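Local coordinates for protein response regulator aspartate phosphatase H (Bacillus subtilis, PDB 3Q15) that dephosphorylates the sporulation phosphotransferase Spo0F, also acts on the response regulator ComA, and takes part in separating competence and sporulation in time, at residues L260-F265 with K297-L302; F283-L288 with F305-Y310; E243-A248 with F265-T270. All blocks are in the same frame, centred on the assembly; numbering follows the deposited sequence.

Interaction 1 of 3, residues L260-F265 with K297-L302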
loop_
_atom_site.group_PDB
_atom_site.type_symbol
_atom_site.label_atom_id
_atom_site.label_comp_id
_atom_site.label_asym_id
_atom_site.label_seq_id
_atom_site.Cartn_x
_atom_site.Cartn_y
_atom_site.Cartn_z
ATOM N N LEU A 260 -20.422 -19.313 -20.384
ATOM C CA LEU A 260 -20.171 -20.717 -20.685
ATOM C C LEU A 260 -18.703 -21.035 -21.002
ATOM O O LEU A 260 -18.161 -22.013 -20.484
ATOM C CB LEU A 260 -21.086 -21.189 -21.816
ATOM C CG LEU A 260 -21.619 -22.615 -21.702
ATOM C CD1 LEU A 260 -22.258 -22.838 -20.341
ATOM C CD2 LEU A 260 -22.620 -22.896 -22.809
ATOM N N PRO A 261 -18.059 -20.221 -21.858
ATOM C CA PRO A 261 -16.654 -20.506 -22.177
ATOM C C PRO A 261 -15.791 -20.612 -20.922
ATOM O O PRO A 261 -15.047 -21.578 -20.771
ATOM C CB PRO A 261 -16.231 -19.295 -23.018
ATOM C CG PRO A 261 -17.495 -18.826 -23.656
ATOM C CD PRO A 261 -18.572 -19.065 -22.619
ATOM N N LYS A 262 -15.896 -19.633 -20.030
ATOM C CA LYS A 262 -15.111 -19.644 -18.804
ATOM C C LYS A 262 -15.507 -20.806 -17.898
ATOM O O LYS A 262 -14.653 -21.448 -17.290
ATOM C CB LYS A 262 -15.253 -18.316 -18.061
ATOM C CG LYS A 262 -14.565 -18.288 -16.707
ATOM C CD LYS A 262 -14.339 -16.862 -16.223
ATOM C CE LYS A 262 -15.620 -16.055 -16.263
ATOM N NZ LYS A 262 -15.376 -14.644 -15.855
ATOM N N VAL A 263 -16.807 -21.073 -17.812
ATOM C CA VAL A 263 -17.304 -22.183 -17.007
ATOM C C VAL A 263 -16.823 -23.529 -17.553
ATOM O O VAL A 263 -16.367 -24.384 -16.798
ATOM C CB VAL A 263 -18.847 -22.180 -16.919
ATOM C CG1 VAL A 263 -19.349 -23.459 -16.266
ATOM C CG2 VAL A 263 -19.331 -20.964 -16.152
ATOM N N LEU A 264 -16.917 -23.713 -18.866
ATOM C CA LEU A 264 -16.514 -24.976 -19.477
ATOM C C LEU A 264 -14.998 -25.209 -19.454
ATOM O O LEU A 264 -14.541 -26.351 -19.504
ATOM C CB LEU A 264 -17.058 -25.083 -20.903
ATOM C CG LEU A 264 -18.583 -25.173 -21.011
ATOM C CD1 LEU A 264 -19.033 -25.224 -22.466
ATOM C CD2 LEU A 264 -19.099 -26.382 -20.248
ATOM N N PHE A 265 -14.215 -24.138 -19.379
ATOM C CA PHE A 265 -12.767 -24.297 -19.297
ATOM C C PHE A 265 -12.341 -24.772 -17.910
ATOM O O PHE A 265 -11.451 -25.612 -17.781
ATOM C CB PHE A 265 -12.031 -23.006 -19.662
ATOM C CG PHE A 265 -10.554 -23.065 -19.385
ATOM C CD1 PHE A 265 -9.697 -23.697 -20.268
ATOM C CD2 PHE A 265 -10.025 -22.505 -18.232
ATOM C CE1 PHE A 265 -8.342 -23.768 -20.016
ATOM C CE2 PHE A 265 -8.664 -22.569 -17.976
ATOM C CZ PHE A 265 -7.823 -23.204 -18.870
ATOM N N LYS A 297 -11.270 -12.463 -25.099
ATOM C CA LYS A 297 -10.559 -13.395 -24.234
ATOM C C LYS A 297 -9.735 -14.394 -25.038
ATOM O O LYS A 297 -9.813 -14.442 -26.266
ATOM C CB LYS A 297 -11.537 -14.133 -23.318
ATOM C CG LYS A 297 -12.021 -13.313 -22.132
ATOM C CD LYS A 297 -10.870 -12.947 -21.205
ATOM C CE LYS A 297 -11.357 -12.168 -19.991
ATOM N NZ LYS A 297 -12.256 -12.976 -19.116
ATOM N N PHE A 298 -8.946 -15.194 -24.332
ATOM C CA PHE A 298 -8.099 -16.182 -24.980
ATOM C C PHE A 298 -8.486 -17.612 -24.596
ATOM O O PHE A 298 -7.675 -18.529 -24.704
ATOM C CB PHE A 298 -6.626 -15.911 -24.661
ATOM C CG PHE A 298 -6.121 -14.597 -25.199
ATOM C CD1 PHE A 298 -5.552 -14.521 -26.461
ATOM C CD2 PHE A 298 -6.219 -13.441 -24.443
ATOM C CE1 PHE A 298 -5.087 -13.316 -26.958
ATOM C CE2 PHE A 298 -5.757 -12.232 -24.936
ATOM C CZ PHE A 298 -5.190 -12.170 -26.195
ATOM N N TYR A 299 -9.728 -17.805 -24.159
ATOM C CA TYR A 299 -10.197 -19.144 -23.808
ATOM C C TYR A 299 -10.029 -20.113 -24.973
ATOM O O TYR A 299 -9.885 -21.319 -24.776
ATOM C CB TYR A 299 -11.646 -19.115 -23.303
ATOM C CG TYR A 299 -11.775 -18.492 -21.932
ATOM C CD1 TYR A 299 -11.389 -19.189 -20.794
ATOM C CD2 TYR A 299 -12.258 -17.200 -21.777
ATOM C CE1 TYR A 299 -11.488 -18.618 -19.537
ATOM C CE2 TYR A 299 -12.361 -16.624 -20.523
ATOM C CZ TYR A 299 -11.975 -17.338 -19.409
ATOM O OH TYR A 299 -12.076 -16.768 -18.159
ATOM N N LYS A 300 -10.028 -19.577 -26.189
ATOM C CA LYS A 300 -9.791 -20.391 -27.368
ATOM C C LYS A 300 -8.419 -21.053 -27.290
ATOM O O LYS A 300 -8.270 -22.236 -27.596
ATOM C CB LYS A 300 -9.898 -19.545 -28.639
ATOM C CG LYS A 300 -10.003 -20.370 -29.918
ATOM C CD LYS A 300 -10.352 -19.511 -31.125
ATOM C CE LYS A 300 -9.162 -18.685 -31.572
ATOM N NZ LYS A 300 -8.045 -19.549 -32.039
ATOM N N GLU A 301 -7.418 -20.281 -26.877
ATOM C CA GLU A 301 -6.048 -20.782 -26.793
ATOM C C GLU A 301 -5.849 -21.692 -25.583
ATOM O O GLU A 301 -5.061 -22.637 -25.627
ATOM C CB GLU A 301 -5.048 -19.625 -26.758
ATOM C CG GLU A 301 -4.717 -19.036 -28.125
ATOM C CD GLU A 301 -5.825 -18.160 -28.683
ATOM O OE1 GLU A 301 -5.776 -17.838 -29.890
ATOM O OE2 GLU A 301 -6.739 -17.785 -27.917
ATOM N N LEU A 302 -6.564 -21.397 -24.503
ATOM C CA LEU A 302 -6.544 -22.253 -23.321
ATOM C C LEU A 302 -7.213 -23.599 -23.613
ATOM O O LEU A 302 -6.743 -24.646 -23.170
ATOM C CB LEU A 302 -7.228 -21.567 -22.133
ATOM C CG LEU A 302 -6.500 -20.447 -21.384
ATOM C CD1 LEU A 302 -5.062 -20.839 -21.081
ATOM C CD2 LEU A 302 -6.544 -19.155 -22.170
#
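Two different first torsions bring Phe265 and Tyr299 into contact: CG of Phe265 stands anti to its backbone N (chi1 171°), while CG of Tyr299 stands anti to its carbonyl carbon (chi1 -71°). The phenol lies against the first turns of helix 260-273. Lys262 CA sits over one face of the Tyr299 ring, displaced toward the rim, in a CH-pi contact of 4.1 Å to the ring centroid. From there the Lys262 chain crosses the phenol obliquely, and its CB, CG and CD all pack near the hydroxyl. The tightest approach is that of CD to Tyr299 OH, 3.0 Å, a contact of carbon with oxygen in which the lysine serves through its methylenes. The chain bends at chi3 and its ammonium passes beyond the hydroxyl, with Lys262 NZ 4.8 Å from Lys297 NZ, close enough that the two like charges would probably repel one another mildly. Nearer the ring's root, Tyr299 CD1 meets Phe265 CB at 4.0 Å. The Phe265 ring continues past it to the next turn of the second helix, where CE1 comes 3.3 Å from Leu302 CB and CZ also packs on that side chain. An alanine in place of Tyr299 would probably open a gap beneath Lys262 CA and leave the lysine methylenes without their partner. Elsewhere on the same segments, Leu260 and Leu264 turn to helices 238-255 and 277-290, whereas Glu301 packs on helix 316-328, so the contact lies within a continuous row of helices.

Interaction 2 of 3, residues F283-L288 with F305-Y310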
loop_
_atom_site.group_PDB
_atom_site.type_symbol
_atom_site.label_atom_id
_atom_site.label_comp_id
_atom_site.label_asym_id
_atom_site.label_seq_id
_atom_site.Cartn_x
_atom_site.Cartn_y
_atom_site.Cartn_z
ATOM N N PHE A 283 -16.510 -31.341 -23.020
ATOM C CA PHE A 283 -16.798 -29.964 -22.641
ATOM C C PHE A 283 -15.829 -28.994 -23.306
ATOM O O PHE A 283 -16.152 -27.824 -23.504
ATOM C CB PHE A 283 -16.793 -29.800 -21.114
ATOM C CG PHE A 283 -17.846 -30.619 -20.411
ATOM C CD1 PHE A 283 -19.191 -30.324 -20.567
ATOM C CD2 PHE A 283 -17.490 -31.685 -19.597
ATOM C CE1 PHE A 283 -20.164 -31.074 -19.927
ATOM C CE2 PHE A 283 -18.459 -32.439 -18.951
ATOM C CZ PHE A 283 -19.797 -32.132 -19.116
ATOM N N ILE A 284 -14.645 -29.485 -23.658
ATOM C CA ILE A 284 -13.682 -28.682 -24.401
ATOM C C ILE A 284 -14.212 -28.348 -25.791
ATOM O O ILE A 284 -14.201 -27.190 -26.207
ATOM C CB ILE A 284 -12.337 -29.406 -24.554
ATOM C CG1 ILE A 284 -11.676 -29.594 -23.190
ATOM C CG2 ILE A 284 -11.426 -28.623 -25.485
ATOM C CD1 ILE A 284 -10.421 -30.431 -23.243
ATOM N N GLU A 285 -14.674 -29.366 -26.509
ATOM C CA GLU A 285 -15.245 -29.153 -27.833
ATOM C C GLU A 285 -16.496 -28.287 -27.739
ATOM O O GLU A 285 -16.782 -27.498 -28.638
ATOM C CB GLU A 285 -15.573 -30.484 -28.514
ATOM C CG GLU A 285 -14.354 -31.303 -28.910
ATOM C CD GLU A 285 -14.717 -32.535 -29.723
ATOM O OE1 GLU A 285 -13.824 -33.088 -30.400
ATOM O OE2 GLU A 285 -15.895 -32.952 -29.683
ATOM N N GLU A 286 -17.236 -28.437 -26.646
ATOM C CA GLU A 286 -18.450 -27.658 -26.442
ATOM C C GLU A 286 -18.119 -26.182 -26.259
ATOM O O GLU A 286 -18.802 -25.315 -26.801
ATOM C CB GLU A 286 -19.235 -28.180 -25.234
ATOM C CG GLU A 286 -20.521 -27.417 -24.953
ATOM C CD GLU A 286 -21.305 -27.986 -23.778
ATOM O OE1 GLU A 286 -22.044 -27.213 -23.134
ATOM O OE2 GLU A 286 -21.192 -29.200 -23.500
ATOM N N GLY A 287 -17.066 -25.904 -25.496
ATOM C CA GLY A 287 -16.647 -24.536 -25.245
ATOM C C GLY A 287 -16.107 -23.848 -26.487
ATOM O O GLY A 287 -16.306 -22.648 -26.678
ATOM N N LEU A 288 -15.416 -24.607 -27.333
ATOM C CA LEU A 288 -14.871 -24.067 -28.574
ATOM C C LEU A 288 -15.972 -23.660 -29.554
ATOM O O LEU A 288 -15.764 -22.805 -30.412
ATOM C CB LEU A 288 -13.922 -25.074 -29.237
ATOM C CG LEU A 288 -12.567 -25.288 -28.560
ATOM C CD1 LEU A 288 -11.807 -26.438 -29.207
ATOM C CD2 LEU A 288 -11.747 -24.009 -28.607
ATOM N N PHE A 305 -4.885 -25.633 -25.703
ATOM C CA PHE A 305 -3.776 -26.148 -24.911
ATOM C C PHE A 305 -4.171 -27.399 -24.129
ATOM O O PHE A 305 -3.382 -28.337 -23.998
ATOM C CB PHE A 305 -3.224 -25.092 -23.956
ATOM C CG PHE A 305 -2.058 -25.579 -23.148
ATOM C CD1 PHE A 305 -0.772 -25.525 -23.664
ATOM C CD2 PHE A 305 -2.248 -26.119 -21.886
ATOM C CE1 PHE A 305 0.307 -25.987 -22.932
ATOM C CE2 PHE A 305 -1.171 -26.582 -21.148
ATOM C CZ PHE A 305 0.107 -26.515 -21.674
ATOM N N LEU A 306 -5.391 -27.399 -23.604
ATOM C CA LEU A 306 -5.910 -28.556 -22.888
ATOM C C LEU A 306 -5.926 -29.779 -23.786
ATOM O O LEU A 306 -5.481 -30.857 -23.390
ATOM C CB LEU A 306 -7.323 -28.287 -22.366
ATOM C CG LEU A 306 -7.439 -27.409 -21.129
ATOM C CD1 LEU A 306 -8.874 -27.411 -20.626
ATOM C CD2 LEU A 306 -6.492 -27.907 -20.055
ATOM N N GLN A 307 -6.453 -29.610 -24.994
ATOM C CA GLN A 307 -6.508 -30.704 -25.952
ATOM C C GLN A 307 -5.116 -31.250 -26.211
ATOM O O GLN A 307 -4.910 -32.461 -26.241
ATOM C CB GLN A 307 -7.110 -30.237 -27.276
ATOM C CG GLN A 307 -8.608 -30.030 -27.256
ATOM C CD GLN A 307 -9.161 -29.764 -28.641
ATOM O OE1 GLN A 307 -8.430 -29.356 -29.543
ATOM N NE2 GLN A 307 -10.454 -30.001 -28.820
ATOM N N ALA A 308 -4.163 -30.343 -26.395
ATOM C CA ALA A 308 -2.824 -30.714 -26.838
ATOM C C ALA A 308 -2.021 -31.444 -25.768
ATOM O O ALA A 308 -1.300 -32.398 -26.067
ATOM C CB ALA A 308 -2.066 -29.485 -27.324
ATOM N N VAL A 309 -2.152 -31.001 -24.523
ATOM C CA VAL A 309 -1.302 -31.505 -23.450
ATOM C C VAL A 309 -1.873 -32.741 -22.753
ATOM O O VAL A 309 -1.114 -33.563 -22.239
ATOM C CB VAL A 309 -0.990 -30.409 -22.406
ATOM C CG1 VAL A 309 -2.193 -30.169 -21.510
ATOM C CG2 VAL A 309 0.223 -30.796 -21.577
ATOM N N TYR A 310 -3.199 -32.869 -22.738
ATOM C CA TYR A 310 -3.851 -34.012 -22.095
ATOM C C TYR A 310 -4.242 -35.103 -23.089
ATOM O O TYR A 310 -4.837 -36.112 -22.710
ATOM C CB TYR A 310 -5.071 -33.567 -21.275
ATOM C CG TYR A 310 -4.701 -32.773 -20.046
ATOM C CD1 TYR A 310 -4.836 -31.392 -20.020
ATOM C CD2 TYR A 310 -4.197 -33.404 -18.915
ATOM C CE1 TYR A 310 -4.480 -30.659 -18.899
ATOM C CE2 TYR A 310 -3.842 -32.682 -17.792
ATOM C CZ TYR A 310 -3.985 -31.310 -17.789
ATOM O OH TYR A 310 -3.632 -30.585 -16.672
#
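Gln307 and Ile284 bury the most surface here, with Leu306 next, and the contact can be read from the way the first two slide past each other in opposite directions. Ile284 has CG1 beside its backbone N (chi1 -65°), which sets CG2 anti to that N. This methyl carries the contact with the glutamine, lying 3.6 Å from Gln307 CG and 3.7 Å from Gln307 NE2. The other branch of the isoleucine runs on to CD1, which packs 3.9 Å from Leu306 CB as the two side chains cross. Ile284 thus straddles two successive residues of the facing helix with its two branches. Gln307 is extended beyond CG and carries its amide toward the opposite helix, where NE2 meets Leu288 CD1 tip to tip at 3.8 Å. Glu285 comes in across the same amide at about a right angle, touching NE2 through its CG, with carboxylate and amide planes 67° apart. Among these residues the glutamine therefore packs much as an apolar chain would, its CG and NE2 both lying against carbon atoms. Ile284 also touches Ser268 of helix 260-273 and Phe303 of helix 299-310, so it packs where its own helix meets two others. The axes of the two segments approach to 10.8 Å and run nearly antiparallel, at 154°, as is characteristic of successive helices in the all-helical superhelix of tetratricopeptide repeat proteins.

Interaction 3 of 3, residues E243-A248 with F265-T270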
loop_
_atom_site.group_PDB
_atom_site.type_symbol
_atom_site.label_atom_id
_atom_site.label_comp_id
_atom_site.label_asym_id
_atom_site.label_seq_id
_atom_site.Cartn_x
_atom_site.Cartn_y
_atom_site.Cartn_z
ATOM N N GLU A 243 -18.816 -30.434 -9.084
ATOM C CA GLU A 243 -20.206 -30.255 -8.693
ATOM C C GLU A 243 -20.661 -28.817 -8.911
ATOM O O GLU A 243 -21.726 -28.564 -9.479
ATOM C CB GLU A 243 -20.390 -30.647 -7.229
ATOM C CG GLU A 243 -21.757 -30.326 -6.671
ATOM C CD GLU A 243 -21.916 -30.805 -5.246
ATOM O OE1 GLU A 243 -21.233 -31.784 -4.874
ATOM O OE2 GLU A 243 -22.717 -30.201 -4.500
ATOM N N HIS A 244 -19.847 -27.870 -8.462
ATOM C CA HIS A 244 -20.202 -26.468 -8.604
ATOM C C HIS A 244 -20.042 -25.975 -10.037
ATOM O O HIS A 244 -20.844 -25.169 -10.504
ATOM C CB HIS A 244 -19.428 -25.601 -7.609
ATOM C CG HIS A 244 -19.873 -25.782 -6.192
ATOM N ND1 HIS A 244 -19.463 -26.839 -5.411
ATOM C CD2 HIS A 244 -20.714 -25.048 -5.420
ATOM C CE1 HIS A 244 -20.019 -26.744 -4.216
ATOM N NE2 HIS A 244 -20.785 -25.667 -4.199
ATOM N N PHE A 245 -19.023 -26.464 -10.740
ATOM C CA PHE A 245 -18.869 -26.123 -12.150
ATOM C C PHE A 245 -20.160 -26.440 -12.898
ATOM O O PHE A 245 -20.664 -25.620 -13.665
ATOM C CB PHE A 245 -17.686 -26.863 -12.789
ATOM C CG PHE A 245 -16.356 -26.196 -12.567
ATOM C CD1 PHE A 245 -16.148 -24.878 -12.953
ATOM C CD2 PHE A 245 -15.307 -26.890 -11.988
ATOM C CE1 PHE A 245 -14.922 -24.261 -12.752
ATOM C CE2 PHE A 245 -14.078 -26.283 -11.783
ATOM C CZ PHE A 245 -13.885 -24.966 -12.166
ATOM N N GLN A 246 -20.702 -27.628 -12.656
ATOM C CA GLN A 246 -21.920 -28.054 -13.335
ATOM C C GLN A 246 -23.139 -27.237 -12.909
ATOM O O GLN A 246 -24.047 -27.005 -13.708
ATOM C CB GLN A 246 -22.146 -29.554 -13.142
ATOM C CG GLN A 246 -21.032 -30.389 -13.763
ATOM C CD GLN A 246 -21.236 -31.881 -13.605
ATOM O OE1 GLN A 246 -22.027 -32.331 -12.775
ATOM N NE2 GLN A 246 -20.517 -32.661 -14.408
ATOM N N LYS A 247 -23.150 -26.788 -11.659
ATOM C CA LYS A 247 -24.193 -25.878 -11.204
ATOM C C LYS A 247 -24.099 -24.548 -11.948
ATOM O O LYS A 247 -25.107 -24.009 -12.402
ATOM C CB LYS A 247 -24.101 -25.648 -9.695
ATOM C CG LYS A 247 -24.545 -26.833 -8.857
ATOM C CD LYS A 247 -24.515 -26.505 -7.375
ATOM C CE LYS A 247 -25.102 -27.638 -6.550
ATOM N NZ LYS A 247 -26.513 -27.916 -6.936
ATOM N N ALA A 248 -22.883 -24.024 -12.071
ATOM C CA ALA A 248 -22.653 -22.793 -12.817
ATOM C C ALA A 248 -22.998 -22.988 -14.289
ATOM O O ALA A 248 -23.560 -22.102 -14.928
ATOM C CB ALA A 248 -21.211 -22.339 -12.665
ATOM N N PHE A 265 -14.215 -24.138 -19.379
ATOM C CA PHE A 265 -12.767 -24.297 -19.297
ATOM C C PHE A 265 -12.341 -24.772 -17.910
ATOM O O PHE A 265 -11.451 -25.612 -17.781
ATOM C CB PHE A 265 -12.031 -23.006 -19.662
ATOM C CG PHE A 265 -10.554 -23.065 -19.385
ATOM C CD1 PHE A 265 -9.697 -23.697 -20.268
ATOM C CD2 PHE A 265 -10.025 -22.505 -18.232
ATOM C CE1 PHE A 265 -8.342 -23.768 -20.016
ATOM C CE2 PHE A 265 -8.664 -22.569 -17.976
ATOM C CZ PHE A 265 -7.823 -23.204 -18.870
ATOM N N GLY A 266 -12.972 -24.225 -16.876
ATOM C CA GLY A 266 -12.711 -24.659 -15.516
ATOM C C GLY A 266 -13.090 -26.115 -15.348
ATOM O O GLY A 266 -12.319 -26.920 -14.824
ATOM N N LEU A 267 -14.288 -26.454 -15.808
ATOM C CA LEU A 267 -14.770 -27.822 -15.750
ATOM C C LEU A 267 -13.806 -28.766 -16.467
ATOM O O LEU A 267 -13.425 -29.803 -15.927
ATOM C CB LEU A 267 -16.170 -27.916 -16.361
ATOM C CG LEU A 267 -16.886 -29.268 -16.314
ATOM C CD1 LEU A 267 -16.872 -29.852 -14.907
ATOM C CD2 LEU A 267 -18.313 -29.134 -16.822
ATOM N N SER A 268 -13.406 -28.395 -17.680
ATOM C CA SER A 268 -12.512 -29.229 -18.483
ATOM C C SER A 268 -11.147 -29.418 -17.825
ATOM O O SER A 268 -10.668 -30.542 -17.680
ATOM C CB SER A 268 -12.342 -28.640 -19.886
ATOM O OG SER A 268 -13.572 -28.650 -20.593
ATOM N N TRP A 269 -10.525 -28.314 -17.430
ATOM C CA TRP A 269 -9.219 -28.366 -16.788
ATOM C C TRP A 269 -9.277 -29.257 -15.553
ATOM O O TRP A 269 -8.417 -30.112 -15.352
ATOM C CB TRP A 269 -8.768 -26.960 -16.393
ATOM C CG TRP A 269 -7.341 -26.883 -15.946
ATOM C CD1 TRP A 269 -6.307 -27.670 -16.364
ATOM C CD2 TRP A 269 -6.789 -25.970 -14.990
ATOM N NE1 TRP A 269 -5.144 -27.299 -15.731
ATOM C CE2 TRP A 269 -5.413 -26.260 -14.881
ATOM C CE3 TRP A 269 -7.323 -24.935 -14.215
ATOM C CZ2 TRP A 269 -4.565 -25.552 -14.030
ATOM C CZ3 TRP A 269 -6.479 -24.233 -13.369
ATOM C CH2 TRP A 269 -5.115 -24.546 -13.284
ATOM N N THR A 270 -10.299 -29.054 -14.729
ATOM C CA THR A 270 -10.464 -29.830 -13.504
ATOM C C THR A 270 -10.616 -31.314 -13.800
ATOM O O THR A 270 -10.057 -32.156 -13.101
ATOM C CB THR A 270 -11.682 -29.355 -12.692
ATOM O OG1 THR A 270 -11.520 -27.972 -12.358
ATOM C CG2 THR A 270 -11.816 -30.159 -11.413
#
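Phe245 can be followed outward from the backbone of helix 238-255 across the face of helix 260-273. Its CB rests on the leucine that faces it, 3.8 Å from Leu267 CD1. With CG beside the backbone N (chi1 -83°), the ring then starts out over the opposite main chain: CG lies 3.9 Å from both Leu267 N and Leu267 CA. On one side of the ring CD1 also meets Leu267 N, and on the other CD2 meets Leu267 CA. Further out, Phe245 CE1 reaches Gly266 CA at 3.6 Å. At the tip, Phe245 CZ lies 3.5 Å from Gly266 C. One face of the ring is therefore laid on a peptide group, with Leu267 N over its centre and Gly266 C toward its rim. Gly266 has no side chain to hold the phenyl off; a CB there would come within 2.3 Å of Phe245 CE1. The remaining ring atom, CE2, meets Thr270 OG1 at 3.1 Å. That hydroxyl donates to Gly266 O over 2.8 Å, from above the carbonyl plane, while Thr270 N donates to the same oxygen from the opposite face. Ala229 and Asn230 of helix 218-235 touch Phe245 as well, so the ring is covered by two helices besides its own. Gly266 O takes both these bonds from within its own helix, and nothing polar pairs across the two segments, so this contact between the predicted fourth and fifth tetratricopeptide repeats probably rests mainly on shape and dispersion.

In the fold
Followed from the N terminus, helix 238-255 is the first to take part, and interaction 3 closes the short loop from it to helix 260-273. Before that loop has closed, interaction 1 has opened at residues 260-265, so the two cross and share Phe265. Interaction 2 opens next, at 283-288, after interaction 3 is complete; those two are in series. It closes at 305-310, beyond the end of interaction 1 at 297-302, and so crosses that contact as well. Ile284 on Ser268, and Leu306 on Trp269 and Phe265, join interaction 2 to interaction 3. Together the three bind four consecutive helices, from 238-255 to 299-310, into one stretch of the superhelix.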